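Local atomic coordinates of alpha-fucosidase GH29 (Fusarium graminearum, PDB entry 4PSR), a protein that hydrolyses alpha-L-fucosidic linkages as a family 29 glycoside hydrolase, probably releasing fucose from the carbohydrate chains of glycoproteins. Residues Asn138-Val143 / Gln192-Gln197; Met170-Asn175 / Phe208-Glu213; Pro500-Ala505 / Asp546-Thr551. All coordinates share one frame; numbering follows the deposited sequence.

Interaction 1: Asn138-Val143 / Gln192-Gln197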
loop_
_atom_site.group_PDB
_atom_site.type_symbol
_atom_site.label_atom_id
_atom_site.label_comp_id
_atom_site.label_asym_id
_atom_site.label_seq_id
_atom_site.Cartn_x
_atom_site.Cartn_y
_atom_site.Cartn_z
ATOM N N ASN A 138 -22.412 -17.759 1.878
ATOM C CA ASN A 138 -22.866 -16.986 0.723
ATOM C C ASN A 138 -22.912 -17.868 -0.520
ATOM O O ASN A 138 -21.873 -18.222 -1.079
ATOM C CB ASN A 138 -21.962 -15.769 0.482
ATOM C CG ASN A 138 -22.407 -14.955 -0.703
ATOM O OD1 ASN A 138 -23.559 -15.079 -1.157
ATOM N ND2 ASN A 138 -21.531 -14.111 -1.210
ATOM N N GLU A 139 -24.119 -18.209 -0.959
ATOM C CA GLU A 139 -24.326 -19.028 -2.155
ATOM C C GLU A 139 -23.878 -18.354 -3.450
ATOM O O GLU A 139 -23.689 -19.031 -4.491
ATOM C CB GLU A 139 -25.792 -19.444 -2.304
ATOM C CG GLU A 139 -26.815 -18.285 -2.473
ATOM C CD GLU A 139 -27.339 -17.706 -1.180
ATOM O OE1 GLU A 139 -26.716 -17.848 -0.108
ATOM O OE2 GLU A 139 -28.433 -17.089 -1.261
ATOM N N TRP A 140 -23.692 -17.035 -3.402
ATOM C CA TRP A 140 -23.244 -16.287 -4.557
ATOM C C TRP A 140 -21.741 -16.444 -4.676
ATOM O O TRP A 140 -20.965 -15.619 -4.176
ATOM C CB TRP A 140 -23.678 -14.814 -4.445
ATOM C CG TRP A 140 -25.188 -14.686 -4.471
ATOM C CD1 TRP A 140 -26.019 -14.608 -3.385
ATOM C CD2 TRP A 140 -26.027 -14.651 -5.630
ATOM N NE1 TRP A 140 -27.324 -14.524 -3.807
ATOM C CE2 TRP A 140 -27.359 -14.553 -5.169
ATOM C CE3 TRP A 140 -25.780 -14.683 -7.001
ATOM C CZ2 TRP A 140 -28.441 -14.478 -6.038
ATOM C CZ3 TRP A 140 -26.842 -14.595 -7.860
ATOM C CH2 TRP A 140 -28.169 -14.497 -7.368
ATOM N N ASN A 141 -21.332 -17.525 -5.332
ATOM C CA ASN A 141 -19.914 -17.877 -5.388
ATOM C C ASN A 141 -19.653 -18.685 -6.662
ATOM O O ASN A 141 -20.591 -19.233 -7.287
ATOM C CB ASN A 141 -19.485 -18.589 -4.082
ATOM C CG ASN A 141 -19.972 -20.023 -3.982
ATOM O OD1 ASN A 141 -19.679 -20.847 -4.847
ATOM N ND2 ASN A 141 -20.674 -20.338 -2.915
ATOM N N PRO A 142 -18.384 -18.786 -7.082
ATOM C CA PRO A 142 -18.022 -19.387 -8.364
ATOM C C PRO A 142 -17.916 -20.912 -8.335
ATOM O O PRO A 142 -17.596 -21.489 -9.362
ATOM C CB PRO A 142 -16.672 -18.745 -8.679
ATOM C CG PRO A 142 -16.064 -18.510 -7.321
ATOM C CD PRO A 142 -17.264 -18.019 -6.520
ATOM N N VAL A 143 -18.197 -21.526 -7.202
ATOM C CA VAL A 143 -18.326 -22.987 -7.135
ATOM C C VAL A 143 -19.775 -23.349 -7.475
ATOM O O VAL A 143 -20.039 -24.232 -8.296
ATOM C CB VAL A 143 -17.943 -23.542 -5.750
ATOM C CG1 VAL A 143 -18.229 -25.047 -5.646
ATOM C CG2 VAL A 143 -16.480 -23.269 -5.444
ATOM N N GLN A 192 -31.532 -10.813 -2.233
ATOM C CA GLN A 192 -31.256 -9.799 -1.232
ATOM C C GLN A 192 -29.838 -9.920 -0.690
ATOM O O GLN A 192 -29.192 -8.911 -0.415
ATOM C CB GLN A 192 -32.234 -9.885 -0.078
ATOM C CG GLN A 192 -33.668 -9.431 -0.372
ATOM C CD GLN A 192 -34.579 -9.644 0.826
ATOM O OE1 GLN A 192 -34.181 -10.229 1.832
ATOM N NE2 GLN A 192 -35.815 -9.185 0.713
ATOM N N LYS A 193 -29.361 -11.145 -0.522
ATOM C CA LYS A 193 -28.004 -11.347 -0.015
ATOM C C LYS A 193 -26.969 -10.789 -1.006
ATOM O O LYS A 193 -26.017 -10.117 -0.601
ATOM C CB LYS A 193 -27.720 -12.816 0.271
ATOM C CG LYS A 193 -26.329 -13.068 0.883
ATOM C CD LYS A 193 -26.093 -14.555 1.174
ATOM C CE LYS A 193 -26.979 -15.080 2.305
ATOM N NZ LYS A 193 -26.763 -16.545 2.441
ATOM N N LEU A 194 -27.131 -11.052 -2.288
ATOM C CA LEU A 194 -26.221 -10.494 -3.299
ATOM C C LEU A 194 -26.189 -8.957 -3.253
ATOM O O LEU A 194 -25.115 -8.329 -3.278
ATOM C CB LEU A 194 -26.585 -10.963 -4.703
ATOM C CG LEU A 194 -25.634 -10.480 -5.804
ATOM C CD1 LEU A 194 -24.284 -11.204 -5.778
ATOM C CD2 LEU A 194 -26.307 -10.623 -7.164
ATOM N N LEU A 195 -27.383 -8.369 -3.185
ATOM C CA LEU A 195 -27.585 -6.940 -3.392
ATOM C C LEU A 195 -27.578 -6.119 -2.092
ATOM O O LEU A 195 -27.873 -4.922 -2.122
ATOM C CB LEU A 195 -28.892 -6.710 -4.170
ATOM C CG LEU A 195 -28.954 -7.360 -5.541
ATOM C CD1 LEU A 195 -30.301 -7.173 -6.215
ATOM C CD2 LEU A 195 -27.879 -6.800 -6.448
ATOM N N GLY A 196 -27.243 -6.739 -0.973
ATOM C CA GLY A 196 -27.110 -6.028 0.288
ATOM C C GLY A 196 -28.428 -5.497 0.835
ATOM O O GLY A 196 -28.435 -4.419 1.441
ATOM N N GLN A 197 -29.521 -6.237 0.630
ATOM C CA GLN A 197 -30.859 -5.832 1.056
ATOM C C GLN A 197 -31.389 -6.625 2.244
ATOM O O GLN A 197 -32.559 -6.514 2.565
ATOM C CB GLN A 197 -31.831 -5.970 -0.118
ATOM C CG GLN A 197 -31.587 -4.981 -1.236
ATOM C CD GLN A 197 -32.575 -5.111 -2.375
ATOM O OE1 GLN A 197 -33.652 -5.701 -2.226
ATOM N NE2 GLN A 197 -32.208 -4.574 -3.523
HETATM O O HOH W 1 -29.889 -17.155 1.035
#
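Leu194 lays its CB over one face of the Trp140 indole, 3.6 Å from the centroid of the five-membered ring and only 7° off its normal, a CH-pi contact. The two side chains cross at about a right angle, and the Leu194 methyls continue over the same ring system: CD1 is 3.8 Å from Trp140 CG, while CD2 lies by CE3 and CZ3. A branched aliphatic chain suits this place because it spreads over a flat surface too broad for one methyl. One residue earlier, Lys193 and Glu139 reach toward each other tip to tip, and Lys193 NZ gives a salt bridge of 2.9 Å to Glu139 OE1 on its syn lone pair. Lys193 runs straight to CD and then bends (chi3 -68°), while its CD passes Asn138 OD1 at 3.5 Å. The carbon chain of Lys193 passes alongside the Asn138 amide before its ammonium meets Glu139. A water bound to Glu139 OE2 makes a second, weak link to the ammonium. Helix 189-195 is thereby fastened to the loop that follows barrel strand 119-125 of the TIM-barrel domain; the helix ends in a Schellman motif, where Gly196 takes the positive phi that glycine tolerates readily. Behind this first shell, Trp140 NE1 bonds to Ser190 O, and Ser190 OG holds Glu139 OE2. Val137 O also accepts from Lys193 NZ. Asn138 shapes the loop by an Asx turn, its OD1 taking the Trp140 N-H at 3.0 Å from above the carbonyl plane, while its ND2 is held by Ser131 OG and Gly129 O.

Interaction 2: Met170-Asn175 / Phe208-Glu213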
loop_
_atom_site.group_PDB
_atom_site.type_symbol
_atom_site.label_atom_id
_atom_site.label_comp_id
_atom_site.label_asym_id
_atom_site.label_seq_id
_atom_site.Cartn_x
_atom_site.Cartn_y
_atom_site.Cartn_z
ATOM N N MET A 170 -10.735 -7.797 0.714
ATOM C CA MET A 170 -12.140 -7.915 1.061
ATOM C C MET A 170 -12.770 -6.529 1.061
ATOM O O MET A 170 -12.287 -5.639 1.764
ATOM C CB MET A 170 -12.281 -8.545 2.432
ATOM C CG MET A 170 -11.739 -9.959 2.537
ATOM S SD MET A 170 -12.740 -11.178 1.662
ATOM C CE MET A 170 -14.116 -11.316 2.827
ATOM N N HIS A 171 -13.827 -6.347 0.276
ATOM C CA HIS A 171 -14.470 -5.041 0.143
ATOM C C HIS A 171 -15.992 -5.155 0.429
ATOM O O HIS A 171 -16.807 -4.444 -0.163
ATOM C CB HIS A 171 -14.260 -4.403 -1.262
ATOM C CG HIS A 171 -12.899 -4.586 -1.893
ATOM N ND1 HIS A 171 -12.205 -3.537 -2.456
ATOM C CD2 HIS A 171 -12.145 -5.696 -2.120
ATOM C CE1 HIS A 171 -11.086 -3.991 -3.009
ATOM N NE2 HIS A 171 -11.030 -5.297 -2.821
ATOM N N GLN A 172 -16.345 -6.020 1.376
ATOM C CA GLN A 172 -17.736 -6.450 1.511
ATOM C C GLN A 172 -18.595 -5.574 2.421
ATOM O O GLN A 172 -19.800 -5.792 2.506
ATOM C CB GLN A 172 -17.829 -7.946 1.841
ATOM C CG GLN A 172 -17.714 -8.383 3.288
ATOM C CD GLN A 172 -16.327 -8.331 3.905
ATOM O OE1 GLN A 172 -15.424 -7.661 3.387
ATOM N NE2 GLN A 172 -16.141 -9.029 5.029
ATOM N N ALA A 173 -18.008 -4.553 3.033
ATOM C CA ALA A 173 -18.804 -3.597 3.823
ATOM C C ALA A 173 -19.660 -2.694 2.968
ATOM O O ALA A 173 -20.840 -2.445 3.307
ATOM C CB ALA A 173 -17.914 -2.767 4.701
ATOM N N TYR A 174 -19.135 -2.151 1.872
ATOM C CA TYR A 174 -19.918 -1.172 1.112
ATOM C C TYR A 174 -21.081 -1.837 0.376
ATOM O O TYR A 174 -22.084 -1.194 0.021
ATOM C CB TYR A 174 -19.016 -0.369 0.168
ATOM C CG TYR A 174 -19.679 0.740 -0.599
ATOM C CD1 TYR A 174 -20.599 1.598 0.005
ATOM C CD2 TYR A 174 -19.325 0.991 -1.911
ATOM C CE1 TYR A 174 -21.178 2.614 -0.707
ATOM C CE2 TYR A 174 -19.908 2.020 -2.637
ATOM C CZ TYR A 174 -20.821 2.844 -2.023
ATOM O OH TYR A 174 -21.378 3.857 -2.791
ATOM N N ASN A 175 -20.995 -3.160 0.214
ATOM C CA ASN A 175 -22.076 -3.931 -0.383
ATOM C C ASN A 175 -23.472 -3.600 0.167
ATOM O O ASN A 175 -24.424 -3.515 -0.621
ATOM C CB ASN A 175 -21.777 -5.437 -0.208
ATOM C CG ASN A 175 -22.925 -6.311 -0.621
ATOM O OD1 ASN A 175 -23.680 -6.787 0.235
ATOM N ND2 ASN A 175 -23.103 -6.507 -1.924
ATOM N N PHE A 208 -18.879 -10.382 9.091
ATOM C CA PHE A 208 -18.001 -11.175 9.928
ATOM C C PHE A 208 -17.896 -12.627 9.453
ATOM O O PHE A 208 -16.783 -13.170 9.330
ATOM C CB PHE A 208 -18.439 -11.161 11.402
ATOM C CG PHE A 208 -17.701 -12.153 12.242
ATOM C CD1 PHE A 208 -16.483 -11.829 12.807
ATOM C CD2 PHE A 208 -18.191 -13.424 12.443
ATOM C CE1 PHE A 208 -15.772 -12.758 13.562
ATOM C CE2 PHE A 208 -17.483 -14.338 13.190
ATOM C CZ PHE A 208 -16.269 -13.996 13.749
ATOM N N ASP A 209 -19.036 -13.242 9.147
ATOM C CA ASP A 209 -19.039 -14.658 8.769
ATOM C C ASP A 209 -18.238 -14.872 7.477
ATOM O O ASP A 209 -17.563 -15.887 7.313
ATOM C CB ASP A 209 -20.458 -15.188 8.576
ATOM C CG ASP A 209 -21.226 -15.336 9.885
ATOM O OD1 ASP A 209 -20.602 -15.336 10.955
ATOM O OD2 ASP A 209 -22.459 -15.496 9.804
ATOM N N LYS A 210 -18.319 -13.927 6.540
ATOM C CA LYS A 210 -17.529 -14.001 5.311
ATOM C C LYS A 210 -16.029 -13.974 5.628
ATOM O O LYS A 210 -15.235 -14.804 5.120
ATOM C CB LYS A 210 -17.912 -12.869 4.361
ATOM C CG LYS A 210 -19.208 -13.097 3.613
ATOM C CD LYS A 210 -19.682 -11.819 2.918
ATOM C CE LYS A 210 -20.823 -12.084 1.951
ATOM N NZ LYS A 210 -21.137 -10.831 1.210
ATOM N N HIS A 211 -15.596 -13.004 6.438
ATOM C CA HIS A 211 -14.199 -12.966 6.862
ATOM C C HIS A 211 -13.752 -14.254 7.545
ATOM O O HIS A 211 -12.701 -14.797 7.224
ATOM C CB HIS A 211 -13.953 -11.851 7.871
ATOM C CG HIS A 211 -13.574 -10.530 7.299
ATOM N ND1 HIS A 211 -12.657 -10.401 6.276
ATOM C CD2 HIS A 211 -13.925 -9.273 7.661
ATOM C CE1 HIS A 211 -12.453 -9.118 6.041
ATOM N NE2 HIS A 211 -13.209 -8.409 6.869
ATOM N N ARG A 212 -14.545 -14.728 8.494
ATOM C CA ARG A 212 -14.204 -15.911 9.274
ATOM C C ARG A 212 -14.032 -17.149 8.390
ATOM O O ARG A 212 -13.063 -17.905 8.525
ATOM C CB ARG A 212 -15.280 -16.166 10.335
ATOM C CG ARG A 212 -15.192 -17.550 10.965
ATOM C CD ARG A 212 -15.957 -17.657 12.270
ATOM N NE ARG A 212 -17.367 -17.376 12.059
ATOM C CZ ARG A 212 -18.315 -17.519 12.975
ATOM N NH1 ARG A 212 -19.567 -17.223 12.664
ATOM N NH2 ARG A 212 -18.014 -17.943 14.193
ATOM N N GLU A 213 -14.980 -17.348 7.488
ATOM C CA GLU A 213 -14.993 -18.517 6.605
ATOM C C GLU A 213 -13.796 -18.430 5.664
ATOM O O GLU A 213 -13.051 -19.403 5.474
ATOM C CB GLU A 213 -16.294 -18.569 5.817
ATOM C CG GLU A 213 -16.504 -19.847 4.999
ATOM C CD GLU A 213 -17.801 -19.761 4.246
ATOM O OE1 GLU A 213 -17.896 -18.850 3.393
ATOM O OE2 GLU A 213 -18.780 -20.496 4.569
HETATM O O HOH W 2 -21.179 -8.303 2.639
#
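Gln172 approaches His211 over one face of the imidazole, placing NE2 above the ring centre, 3.4 Å from His211 CD2. The amide and ring planes are 80° apart, so the amide stands nearly upright on the ring, and no hydrogen bond joins the two. Gln172 NE2 instead donates to Trp207 O, in the helix that carries His211, which helps to fix the amide in this pose. Glutamine is well suited here: its polar end serves a helix carbonyl while its aliphatic part packs. Gln172 CG lies between the backbone N and the carbonyl carbon (chi1 85°), and it meets Lys210 CD at 4.0 Å as the two chains slide past each other in opposite directions. Lys210 is extended beyond CG, carrying its ammonium past the glutamine to a salt bridge with Glu125. A water accepts from Lys210 NZ at 2.9 Å and donates to Gln172 O, so the buried charge also bridges back to the loop backbone. Met170 adds a further apolar contact, with the His211 ring. Its CB lies 3.7 Å from His211 CE1, CG is equally near, and the bends at chi2 and chi3 bring CE within 3.9 Å of His211 ND1, a buried nitrogen with no polar partner in the model. The sulfur approaches the ring obliquely, 5.4 Å from its centroid. Next in sequence, His171 turns away from the helix and touches the bound fucose. The contact joins the C-terminal end of barrel strand 165-170, flanked by strands 119-125 and 222-225, to the outer helix 200-218.

Interaction 3: Pro500-Ala505 / Asp546-Thr551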
loop_
_atom_site.group_PDB
_atom_site.type_symbol
_atom_site.label_atom_id
_atom_site.label_comp_id
_atom_site.label_asym_id
_atom_site.label_seq_id
_atom_site.Cartn_x
_atom_site.Cartn_y
_atom_site.Cartn_z
ATOM N N PRO A 500 17.934 19.475 8.542
ATOM C CA PRO A 500 17.121 19.969 7.425
ATOM C C PRO A 500 17.265 21.474 7.226
ATOM O O PRO A 500 17.496 22.186 8.217
ATOM C CB PRO A 500 15.683 19.642 7.868
ATOM C CG PRO A 500 15.845 18.496 8.809
ATOM C CD PRO A 500 17.117 18.803 9.564
ATOM N N GLU A 501 17.094 21.957 5.995
ATOM C CA GLU A 501 17.162 23.392 5.724
ATOM C C GLU A 501 16.155 24.141 6.572
ATOM O O GLU A 501 16.471 25.165 7.177
ATOM C CB GLU A 501 16.922 23.720 4.242
ATOM C CG GLU A 501 17.129 25.218 3.958
ATOM C CD GLU A 501 16.719 25.649 2.567
ATOM O OE1 GLU A 501 16.142 24.832 1.826
ATOM O OE2 GLU A 501 16.975 26.823 2.219
ATOM N N ARG A 502 14.924 23.641 6.607
ATOM C CA ARG A 502 13.937 24.130 7.548
ATOM C C ARG A 502 13.394 22.929 8.294
ATOM O O ARG A 502 12.790 22.037 7.704
ATOM C CB ARG A 502 12.779 24.840 6.843
ATOM C CG ARG A 502 13.174 26.083 6.081
ATOM C CD ARG A 502 13.474 27.233 7.025
ATOM N NE ARG A 502 13.953 28.405 6.291
ATOM C CZ ARG A 502 15.235 28.711 6.100
ATOM N NH1 ARG A 502 16.204 27.950 6.600
ATOM N NH2 ARG A 502 15.553 29.797 5.410
ATOM N N GLY A 503 13.626 22.885 9.597
ATOM C CA GLY A 503 13.297 21.714 10.374
ATOM C C GLY A 503 14.131 21.671 11.634
ATOM O O GLY A 503 14.570 22.703 12.139
ATOM N N ALA A 504 14.318 20.477 12.165
ATOM C CA ALA A 504 15.037 20.320 13.414
ATOM C C ALA A 504 15.677 18.942 13.441
ATOM O O ALA A 504 15.419 18.099 12.572
ATOM C CB ALA A 504 14.098 20.509 14.587
ATOM N N ALA A 505 16.544 18.710 14.432
ATOM C CA ALA A 505 17.082 17.379 14.691
ATOM C C ALA A 505 17.141 17.185 16.202
ATOM O O ALA A 505 17.574 18.103 16.929
ATOM C CB ALA A 505 18.477 17.198 14.053
ATOM N N ASP A 546 17.629 27.601 11.278
ATOM C CA ASP A 546 17.270 28.992 11.011
ATOM C C ASP A 546 15.922 29.000 10.304
ATOM O O ASP A 546 15.595 28.055 9.588
ATOM C CB ASP A 546 18.315 29.653 10.118
ATOM C CG ASP A 546 19.576 30.053 10.876
ATOM O OD1 ASP A 546 19.595 29.948 12.114
ATOM O OD2 ASP A 546 20.509 30.504 10.199
ATOM N N GLY A 547 15.148 30.046 10.550
ATOM C CA GLY A 547 13.838 30.197 9.923
ATOM C C GLY A 547 12.776 29.242 10.458
ATOM O O GLY A 547 11.680 29.152 9.911
ATOM N N THR A 548 13.082 28.556 11.548
ATOM C CA THR A 548 12.215 27.514 12.104
ATOM C C THR A 548 12.048 27.696 13.609
ATOM O O THR A 548 12.895 28.306 14.272
ATOM C CB THR A 548 12.822 26.110 11.840
ATOM O OG1 THR A 548 13.369 26.040 10.520
ATOM C CG2 THR A 548 11.798 25.002 12.008
ATOM N N LYS A 549 10.935 27.208 14.147
ATOM C CA LYS A 549 10.785 27.041 15.583
ATOM C C LYS A 549 10.292 25.634 15.873
ATOM O O LYS A 549 9.693 24.975 15.004
ATOM C CB LYS A 549 9.846 28.085 16.185
ATOM C CG LYS A 549 8.415 28.026 15.692
ATOM C CD LYS A 549 7.568 29.041 16.433
ATOM C CE LYS A 549 6.168 29.143 15.844
ATOM N NZ LYS A 549 5.346 30.151 16.555
ATOM N N ALA A 550 10.574 25.137 17.072
ATOM C CA ALA A 550 10.061 23.846 17.515
ATOM C C ALA A 550 9.303 24.036 18.807
ATOM O O ALA A 550 9.783 24.733 19.703
ATOM C CB ALA A 550 11.191 22.834 17.703
ATOM N N THR A 551 8.135 23.415 18.910
ATOM C CA THR A 551 7.346 23.442 20.124
ATOM C C THR A 551 7.332 22.045 20.710
ATOM O O THR A 551 6.921 21.085 20.045
ATOM C CB THR A 551 5.934 23.955 19.819
ATOM O OG1 THR A 551 6.044 25.229 19.186
ATOM C CG2 THR A 551 5.113 24.093 21.069
#
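The Arg502 guanidinium carries the Asp546-Gly547 backbone over one face, with Gly547 CA 4.0 Å above its plane and offset toward the rim; toward the rim of the opposite face lies Glu501 OE2. Arg502 NH1 donates to Glu501 O at 2.9 Å; the oxygen is tilted from the guanidinium plane, and the donor comes from above the carbonyl plane. NH1 also comes close to Asp546 O, but the angle is too poor for a hydrogen bond. The bend at chi2 (-74°) turns CD toward the neighbouring turn, 3.4 Å from Asp546 O. Glycine suits position 547 twice over: phi is positive, and a CB there would clash with Arg502 NE. These turns lead into strands 504-507 and 548-553, which belong to two different four-stranded antiparallel sheets of the C-terminal part of the chain, so the contact spans from one sheet to the other. Thr548 OG1 accepts a long and bent bond from Gly503 N at 3.3 Å (136°) and donates to Asp546 O at 3.1 Å, while CG2 rests 3.6 Å from Gly503 O. A small hydroxyl-bearing residue can thus serve both turns. Gly503 adopts backbone angles that call for glycine, and a CB would run into Pro500. Behind it, Ser545 pairs with the Gly503 backbone.

Interactions 1 and 2 are buried neighbours in the TIM-barrel domain, their centres about 11 Å apart, whereas interaction 3 is partly exposed and lies on the opposite side of the chain's centre. The first two join loops after successive barrel strands to consecutive helices, 189-195 and 200-218, and their segments alternate along the chain. They also touch directly: Asn175 ND2 bonds to Leu194 O at 3.0 Å, and Asn138 ND2 packs on Lys210 CE. Both pack a ring against a side chain, but interaction 1 adds a direct salt bridge, while interaction 2 relies on van der Waals contact and a water. Interaction 3 rests on an arginine over a backbone turn and a hydroxyl joined to backbone N-H and C=O, with glycines at tight points.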